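Local coordinates for aminotransferase TlmJ (Streptoalloteichus hindustanus, PDB 5UID), which is a pyridoxal phosphate-dependent aminotransferase of the DegT/DnrJ/EryC1 family that probably transfers amino groups in natural product biosynthesis, at the interface of chains A and B. Coordinates in Å, arbitrary orientation; residue numbers count along the deposited sequence, not the author numbering. Chains: chain A/B, Aminotransferase TlmJ.

The interface of chains A and B. Residues chain A 214, 238, 240-242; chain B 66, 92, 95-96, 339.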
loop_
_atom_site.group_PDB
_atom_site.type_symbol
_atom_site.label_atom_id
_atom_site.label_comp_id
_atom_site.label_asym_id
_atom_site.label_seq_id
_atom_site.Cartn_x
_atom_site.Cartn_y
_atom_site.Cartn_z
ATOM N N LEU A 214 1.018 9.011 7.662
ATOM C CA LEU A 214 0.067 8.956 8.773
ATOM C C LEU A 214 -0.298 10.339 9.305
ATOM O O LEU A 214 -0.796 10.463 10.428
ATOM C CB LEU A 214 0.600 8.080 9.914
ATOM C CG LEU A 214 0.825 6.604 9.582
ATOM C CD1 LEU A 214 1.967 6.042 10.406
ATOM C CD2 LEU A 214 -0.446 5.809 9.830
ATOM N N VAL A 238 -0.081 15.012 15.211
ATOM C CA VAL A 238 -0.920 14.518 14.124
ATOM C C VAL A 238 -1.684 15.698 13.537
ATOM O O VAL A 238 -2.470 16.348 14.236
ATOM C CB VAL A 238 -1.880 13.418 14.604
ATOM C CG1 VAL A 238 -2.816 13.004 13.480
ATOM C CG2 VAL A 238 -1.096 12.215 15.122
ATOM N N ALA A 240 -3.310 15.248 10.408
ATOM C CA ALA A 240 -4.334 14.660 9.559
ATOM C C ALA A 240 -4.417 13.178 9.887
ATOM O O ALA A 240 -3.398 12.546 10.178
ATOM C CB ALA A 240 -4.025 14.871 8.073
ATOM N N PHE A 241 -5.632 12.632 9.847
ATOM C CA PHE A 241 -5.860 11.219 10.150
ATOM C C PHE A 241 -5.483 10.351 8.946
ATOM O O PHE A 241 -6.295 9.625 8.372
ATOM C CB PHE A 241 -7.310 11.005 10.568
ATOM C CG PHE A 241 -7.734 11.851 11.739
ATOM C CD1 PHE A 241 -6.946 11.931 12.875
ATOM C CD2 PHE A 241 -8.914 12.576 11.695
ATOM C CE1 PHE A 241 -7.331 12.710 13.953
ATOM C CE2 PHE A 241 -9.305 13.358 12.768
ATOM C CZ PHE A 241 -8.511 13.424 13.900
ATOM N N GLY A 242 -4.203 10.432 8.572
ATOM C CA GLY A 242 -3.749 9.801 7.355
ATOM C C GLY A 242 -3.455 8.320 7.512
ATOM O O GLY A 242 -3.181 7.813 8.600
ATOM N N PHE B 66 -7.337 0.286 8.946
ATOM C CA PHE B 66 -8.338 1.151 8.326
ATOM C C PHE B 66 -9.495 0.337 7.761
ATOM O O PHE B 66 -10.663 0.706 7.930
ATOM C CB PHE B 66 -7.693 2.003 7.229
ATOM C CG PHE B 66 -7.206 3.350 7.704
ATOM C CD1 PHE B 66 -6.014 3.469 8.403
ATOM C CD2 PHE B 66 -7.940 4.499 7.439
ATOM C CE1 PHE B 66 -5.565 4.707 8.841
ATOM C CE2 PHE B 66 -7.499 5.743 7.873
ATOM C CZ PHE B 66 -6.309 5.848 8.574
ATOM N N ASN B 92 -5.874 6.752 13.917
ATOM C CA ASN B 92 -6.253 7.390 12.657
ATOM C C ASN B 92 -7.349 6.605 11.945
ATOM O O ASN B 92 -8.282 7.194 11.388
ATOM C CB ASN B 92 -5.029 7.539 11.752
ATOM C CG ASN B 92 -4.077 8.625 12.223
ATOM O OD1 ASN B 92 -4.302 9.266 13.251
ATOM N ND2 ASN B 92 -3.002 8.830 11.474
ATOM N N ALA B 95 -10.501 7.663 13.710
ATOM C CA ALA B 95 -10.870 9.065 13.553
ATOM C C ALA B 95 -11.231 9.407 12.112
ATOM O O ALA B 95 -12.112 10.243 11.883
ATOM C CB ALA B 95 -9.730 9.959 14.041
ATOM N N ALA B 96 -10.572 8.778 11.135
ATOM C CA ALA B 96 -10.858 9.082 9.735
ATOM C C ALA B 96 -12.291 8.728 9.364
ATOM O O ALA B 96 -12.860 9.328 8.445
ATOM C CB ALA B 96 -9.875 8.347 8.822
ATOM N N TYR B 339 -6.784 14.114 18.571
ATOM C CA TYR B 339 -7.851 13.166 18.860
ATOM C C TYR B 339 -8.886 13.704 19.844
ATOM O O TYR B 339 -9.791 12.961 20.236
ATOM C CB TYR B 339 -7.253 11.859 19.383
ATOM C CG TYR B 339 -6.254 11.254 18.425
ATOM C CD1 TYR B 339 -6.638 10.880 17.143
ATOM C CD2 TYR B 339 -4.931 11.060 18.795
ATOM C CE1 TYR B 339 -5.732 10.328 16.256
ATOM C CE2 TYR B 339 -4.015 10.506 17.914
ATOM C CZ TYR B 339 -4.423 10.142 16.645
ATOM O OH TYR B 339 -3.525 9.593 15.760
#
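A:Phe241 leaves the loop after strand 237-238 of chain A and lays its ring against the end of helix 88-95 of chain B, in a patch of the two-fold dimer interface. Its CB lies near the backbone of B:Asn92 and B:Ala96, 4.1 Å from the methyl CB of B:Ala96. With CG anti to the carbonyl carbon (chi1 -56°), the ring swings under B:Ala95, whose CB sits over the centre of one face, 3.6 Å from CG, in a CH-pi contact. CD1 passes the amide oxygen OD1 of B:Asn92, and CE1 meets CE1 of B:Tyr339 at 3.7 Å, the two side chains running past each other in opposite directions. CD2, CE2 and the tip CZ also lie under the B:Ala95 methyl, CZ 3.7 Å from its CB. The amide of B:Asn92 lies beside the backbone CA of A:Phe241, its plane turned 61° from that of the ring. Its ND2 donates to the backbone O of A:Gly242 (3.1 Å), on a lone pair in the carbonyl plane, and more weakly to O of A:Leu214. OD1 accepts the phenol OH of B:Tyr339 at 2.6 Å from within its own chain, which should fix the amide flip so that NH2 faces chain A. A leucine in place of B:Asn92 would probably deprive the carbonyl of A:Gly242 of this donor and leave the B:Tyr339 hydroxyl without its acceptor, freer to turn. That hydroxyl also touches CG2 of A:Val238, at 3.6 Å.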